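Local coordinates for protein N-acetyl-beta-D glucosaminidase (Rhizomucor miehei CAU432, PDB 4ZM6) that probably hydrolyses terminal beta-N-acetylglucosamine residues through a family 3 glycosidase part and carries a GCN5-related acetyltransferase region that binds acetyl-CoA, at residues P386-I392 against R422-L426; R474-A478 against F489-T494. All coordinates share one frame. Numbering follows the deposited sequence.

Contact 1 (P386-I392 against R422-L426)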
loop_
_atom_site.group_PDB
_atom_site.type_symbol
_atom_site.label_atom_id
_atom_site.label_comp_id
_atom_site.label_asym_id
_atom_site.label_seq_id
_atom_site.Cartn_x
_atom_site.Cartn_y
_atom_site.Cartn_z
ATOM N N PRO A 386 -22.126 -11.672 42.309
ATOM C CA PRO A 386 -22.155 -11.682 43.770
ATOM C C PRO A 386 -23.547 -11.956 44.327
ATOM O O PRO A 386 -24.554 -11.736 43.649
ATOM C CB PRO A 386 -21.706 -10.262 44.137
ATOM C CG PRO A 386 -22.124 -9.431 42.976
ATOM C CD PRO A 386 -21.933 -10.312 41.772
ATOM N N ALA A 387 -23.586 -12.454 45.553
ATOM C CA ALA A 387 -24.835 -12.586 46.289
ATOM C C ALA A 387 -25.145 -11.241 46.939
ATOM O O ALA A 387 -24.235 -10.520 47.360
ATOM C CB ALA A 387 -24.723 -13.680 47.339
ATOM N N GLN A 388 -26.432 -10.916 47.026
ATOM C CA GLN A 388 -26.892 -9.638 47.577
ATOM C C GLN A 388 -26.159 -9.231 48.853
ATOM O O GLN A 388 -25.831 -8.060 49.047
ATOM C CB GLN A 388 -28.388 -9.710 47.858
ATOM C CG GLN A 388 -29.065 -8.357 47.927
ATOM C CD GLN A 388 -30.568 -8.467 47.773
ATOM O OE1 GLN A 388 -31.199 -9.354 48.361
ATOM N NE2 GLN A 388 -31.155 -7.564 46.985
ATOM N N THR A 389 -25.902 -10.213 49.713
ATOM C CA THR A 389 -25.275 -9.988 51.015
ATOM C C THR A 389 -23.741 -9.950 50.991
ATOM O O THR A 389 -23.122 -9.733 52.035
ATOM C CB THR A 389 -25.716 -11.083 52.005
ATOM O OG1 THR A 389 -25.430 -12.374 51.446
ATOM C CG2 THR A 389 -27.208 -10.971 52.280
ATOM N N ASP A 390 -23.131 -10.179 49.827
ATOM C CA ASP A 390 -21.684 -10.034 49.679
ATOM C C ASP A 390 -21.275 -8.571 49.823
ATOM O O ASP A 390 -22.008 -7.667 49.428
ATOM C CB ASP A 390 -21.204 -10.547 48.316
ATOM C CG ASP A 390 -21.053 -12.052 48.267
ATOM O OD1 ASP A 390 -20.467 -12.629 49.207
ATOM O OD2 ASP A 390 -21.491 -12.658 47.265
ATOM N N LYS A 391 -20.094 -8.353 50.386
ATOM C CA LYS A 391 -19.553 -7.013 50.556
ATOM C C LYS A 391 -18.590 -6.728 49.404
ATOM O O LYS A 391 -17.614 -7.460 49.212
ATOM C CB LYS A 391 -18.829 -6.908 51.902
ATOM C CG LYS A 391 -18.408 -5.498 52.304
ATOM C CD LYS A 391 -19.565 -4.675 52.865
ATOM C CE LYS A 391 -19.105 -3.741 53.984
ATOM N NZ LYS A 391 -18.894 -4.454 55.285
ATOM N N ILE A 392 -18.884 -5.680 48.635
ATOM C CA ILE A 392 -18.002 -5.225 47.568
ATOM C C ILE A 392 -17.262 -3.957 47.996
ATOM O O ILE A 392 -17.888 -2.967 48.382
ATOM C CB ILE A 392 -18.781 -4.929 46.265
ATOM C CG1 ILE A 392 -19.407 -6.218 45.711
ATOM C CG2 ILE A 392 -17.860 -4.292 45.219
ATOM C CD1 ILE A 392 -20.132 -6.055 44.388
ATOM N N ARG A 422 -26.513 -2.224 40.218
ATOM C CA ARG A 422 -26.401 -3.686 40.294
ATOM C C ARG A 422 -26.275 -4.234 41.714
ATOM O O ARG A 422 -26.684 -5.367 41.968
ATOM C CB ARG A 422 -25.197 -4.197 39.482
ATOM C CG ARG A 422 -25.372 -4.170 37.973
ATOM C CD ARG A 422 -25.087 -2.790 37.415
ATOM N NE ARG A 422 -25.470 -2.666 36.016
ATOM C CZ ARG A 422 -25.456 -1.527 35.329
ATOM N NH1 ARG A 422 -25.065 -0.392 35.899
ATOM N NH2 ARG A 422 -25.838 -1.522 34.058
ATOM N N HIS A 423 -25.689 -3.467 42.631
ATOM C CA HIS A 423 -25.316 -4.020 43.937
ATOM C C HIS A 423 -25.089 -2.931 44.993
ATOM O O HIS A 423 -24.183 -2.102 44.865
ATOM C CB HIS A 423 -24.067 -4.884 43.777
ATOM C CG HIS A 423 -23.751 -5.724 44.973
ATOM N ND1 HIS A 423 -23.086 -5.228 46.073
ATOM C CD2 HIS A 423 -23.989 -7.032 45.233
ATOM C CE1 HIS A 423 -22.928 -6.193 46.960
ATOM N NE2 HIS A 423 -23.469 -7.299 46.477
ATOM N N THR A 424 -25.906 -2.963 46.045
ATOM C CA THR A 424 -25.981 -1.872 47.016
ATOM C C THR A 424 -25.062 -2.058 48.218
ATOM O O THR A 424 -24.646 -1.077 48.832
ATOM C CB THR A 424 -27.422 -1.687 47.526
ATOM O OG1 THR A 424 -27.772 -2.754 48.423
ATOM C CG2 THR A 424 -28.396 -1.662 46.358
ATOM N N ASN A 425 -24.757 -3.305 48.565
ATOM C CA ASN A 425 -23.854 -3.584 49.679
ATOM C C ASN A 425 -22.423 -3.236 49.238
ATOM O O ASN A 425 -21.604 -4.109 48.928
ATOM C CB ASN A 425 -24.003 -5.047 50.129
ATOM C CG ASN A 425 -23.503 -5.297 51.544
ATOM O OD1 ASN A 425 -23.372 -6.447 51.958
ATOM N ND2 ASN A 425 -23.233 -4.232 52.293
ATOM N N LEU A 426 -22.142 -1.937 49.224
ATOM C CA LEU A 426 -21.001 -1.394 48.513
ATOM C C LEU A 426 -20.320 -0.288 49.314
ATOM O O LEU A 426 -20.995 0.579 49.867
ATOM C CB LEU A 426 -21.489 -0.828 47.175
ATOM C CG LEU A 426 -20.463 -0.266 46.186
ATOM C CD1 LEU A 426 -19.632 -1.385 45.580
ATOM C CD2 LEU A 426 -21.169 0.522 45.097
#
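H423, N425 and I392 carry most of this contact, which buries 403 Å² in all. H423 has the largest share. Its imidazole points its edge at the turn 387-390, and I392 covers one face. CD1 of I392 lies 3.7 Å from the centroid of the H423 ring, in a CH-pi contact. The ring edge faces backbone carbonyls. NE2 of H423 gives a weak hydrogen bond to A387 O at 3.4 Å, and CE1 of H423 lies 3.0 Å from D390 O. CG of P386 is in van der Waals contact with CD2 of H423 at 3.8 Å.

The loop that meets the ring is a type I beta turn from A387 to D390. It is closed by D390 N to A387 O at 2.7 Å. The D390 carboxylate ties it again, with A387 N donating to D390 OD2 at 2.7 Å.

N425 is the centre of an inverse gamma turn. N425 O accepts a nearly straight hydrogen bond from I392 N at 3.2 Å. CB of N425 lies 3.7 Å from Q388 O.

Beyond N425 the two segments run side by side in the same direction. I392 and L426 form a parallel bridge with 5.0 Å between their CA atoms. Their side chains share one face of the sheet, CG2 of I392 lying 3.4 Å from CD1 of L426. W447 packs against I392, and helix 413-422 covers L426. The arrangement is the start of a parallel strand pair, 392-397 and 426-431, joined through helix 413-422 as in a beta-alpha-beta unit.

Contact 2 (R474-A478 against F489-T494)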
loop_
_atom_site.group_PDB
_atom_site.type_symbol
_atom_site.label_atom_id
_atom_site.label_comp_id
_atom_site.label_asym_id
_atom_site.label_seq_id
_atom_site.Cartn_x
_atom_site.Cartn_y
_atom_site.Cartn_z
ATOM N N ARG A 474 -11.150 -11.794 45.810
ATOM C CA ARG A 474 -11.419 -11.701 44.373
ATOM C C ARG A 474 -11.279 -10.250 43.905
ATOM O O ARG A 474 -12.125 -9.403 44.186
ATOM C CB ARG A 474 -12.811 -12.246 44.057
ATOM C CG ARG A 474 -13.068 -13.624 44.642
ATOM C CD ARG A 474 -14.465 -14.126 44.335
ATOM N NE ARG A 474 -14.801 -15.279 45.170
ATOM C CZ ARG A 474 -15.217 -15.211 46.435
ATOM N NH1 ARG A 474 -15.364 -14.039 47.050
ATOM N NH2 ARG A 474 -15.484 -16.330 47.095
ATOM N N LEU A 475 -10.189 -9.982 43.191
ATOM C CA LEU A 475 -9.826 -8.637 42.762
ATOM C C LEU A 475 -10.136 -8.459 41.289
ATOM O O LEU A 475 -9.899 -9.363 40.509
ATOM C CB LEU A 475 -8.326 -8.426 42.973
ATOM C CG LEU A 475 -7.735 -7.084 42.548
ATOM C CD1 LEU A 475 -8.274 -5.958 43.422
ATOM C CD2 LEU A 475 -6.217 -7.146 42.610
ATOM N N VAL A 476 -10.676 -7.301 40.915
ATOM C CA VAL A 476 -10.741 -6.899 39.508
ATOM C C VAL A 476 -10.230 -5.463 39.429
ATOM O O VAL A 476 -10.565 -4.635 40.277
ATOM C CB VAL A 476 -12.161 -7.048 38.875
ATOM C CG1 VAL A 476 -13.081 -7.900 39.740
ATOM C CG2 VAL A 476 -12.820 -5.705 38.597
ATOM N N VAL A 477 -9.412 -5.176 38.418
ATOM C CA VAL A 477 -8.839 -3.846 38.234
ATOM C C VAL A 477 -9.309 -3.222 36.917
ATOM O O VAL A 477 -9.086 -3.782 35.843
ATOM C CB VAL A 477 -7.302 -3.906 38.251
ATOM C CG1 VAL A 477 -6.706 -2.513 38.075
ATOM C CG2 VAL A 477 -6.817 -4.554 39.543
ATOM N N ALA A 478 -9.955 -2.061 37.016
ATOM C CA ALA A 478 -10.420 -1.314 35.849
ATOM C C ALA A 478 -9.624 -0.023 35.697
ATOM O O ALA A 478 -9.745 0.881 36.530
ATOM C CB ALA A 478 -11.900 -0.995 35.990
ATOM N N PHE A 489 1.654 -4.124 37.109
ATOM C CA PHE A 489 1.235 -5.247 37.958
ATOM C C PHE A 489 0.730 -6.443 37.133
ATOM O O PHE A 489 -0.460 -6.756 37.145
ATOM C CB PHE A 489 0.182 -4.786 38.982
ATOM C CG PHE A 489 -0.815 -3.787 38.440
ATOM C CD1 PHE A 489 -1.963 -4.205 37.776
ATOM C CD2 PHE A 489 -0.611 -2.423 38.613
ATOM C CE1 PHE A 489 -2.878 -3.283 37.287
ATOM C CE2 PHE A 489 -1.523 -1.501 38.123
ATOM C CZ PHE A 489 -2.658 -1.931 37.457
ATOM N N PRO A 490 1.641 -7.127 36.418
ATOM C CA PRO A 490 1.221 -8.256 35.573
ATOM C C PRO A 490 0.699 -9.479 36.340
ATOM O O PRO A 490 0.106 -10.363 35.734
ATOM C CB PRO A 490 2.498 -8.624 34.796
ATOM C CG PRO A 490 3.461 -7.508 35.025
ATOM C CD PRO A 490 3.092 -6.882 36.330
ATOM N N GLN A 491 0.925 -9.527 37.653
ATOM C CA GLN A 491 0.417 -10.620 38.493
ATOM C C GLN A 491 -1.114 -10.608 38.527
ATOM O O GLN A 491 -1.745 -11.659 38.677
ATOM C CB GLN A 491 0.929 -10.540 39.948
ATOM C CG GLN A 491 2.234 -9.779 40.199
ATOM C CD GLN A 491 2.033 -8.282 40.454
ATOM O OE1 GLN A 491 1.065 -7.863 41.101
ATOM N NE2 GLN A 491 2.965 -7.472 39.962
ATOM N N VAL A 492 -1.695 -9.413 38.405
ATOM C CA VAL A 492 -3.142 -9.237 38.476
ATOM C C VAL A 492 -3.808 -10.101 37.418
ATOM O O VAL A 492 -3.560 -9.933 36.230
ATOM C CB VAL A 492 -3.550 -7.759 38.294
ATOM C CG1 VAL A 492 -5.058 -7.623 38.137
ATOM C CG2 VAL A 492 -3.072 -6.935 39.480
ATOM N N ASP A 493 -4.644 -11.028 37.875
ATOM C CA ASP A 493 -5.265 -12.033 37.015
ATOM C C ASP A 493 -6.454 -11.495 36.236
ATOM O O ASP A 493 -6.810 -12.046 35.190
ATOM C CB ASP A 493 -5.721 -13.235 37.850
ATOM C CG ASP A 493 -4.559 -14.057 38.384
ATOM O OD1 ASP A 493 -3.554 -14.218 37.658
ATOM O OD2 ASP A 493 -4.657 -14.553 39.530
ATOM N N THR A 494 -7.071 -10.426 36.730
ATOM C CA THR A 494 -8.314 -9.940 36.134
ATOM C C THR A 494 -8.293 -8.409 36.000
ATOM O O THR A 494 -8.346 -7.680 36.990
ATOM C CB THR A 494 -9.553 -10.517 36.875
ATOM O OG1 THR A 494 -10.624 -9.566 36.891
ATOM C CG2 THR A 494 -9.199 -10.935 38.301
#
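V477 points its side chain at the 489-494 segment. With chi1 in the t well, it reaches two partners: V477 CG2 lies 3.8 Å from CG1 of V492, and V477 CG1 lies 4.0 Å from CE1 of F489. V492 is also t, which sets its CG1 near V477 and its CG2 near L475. L475 (t, p) leaves its strand sideways, but the tip turns back, with CD2 of L475 at 4.4 Å from CG2 of V492. F489 has chi1 near 39°, and its ring meets V477 obliquely. CB of V476 lies 3.6 Å from OG1 of T494.

One backbone hydrogen bond joins the segments, from V477 N to T494 O at 3.1 Å. A type I turn from F489 to V492 precedes T494 and is closed by V492 N to F489 O at 3.2 Å. The contact thus sits where strand 494-497 begins alongside strand 475-479. Strand 447-452 flanks 475-479 on its other edge, and helix 459-471 packs on L475, F489 and V492.

Contact 1 and contact 2 belong to the same six-stranded mixed sheet. Contact 1 lies at the outermost strand 426-431 and its neighbour 392-397. Contact 2 joins strand 475-479 to the start of 494-497. Strand 447-452 runs between the two pairs and makes backbone hydrogen bonds to both sides: W447 with K391, just before strand 392-397, and V448 and I450 with V476. W447 also packs on I392 and makes a cation-pi contact with R474. The centres of contact 1 and contact 2 are about 20 Å apart. The nearest atoms of contact 1 and contact 2 are about 6 Å apart, so they do not touch. Along the chain they follow in series. Both lie away from the annotated acetyl-CoA site.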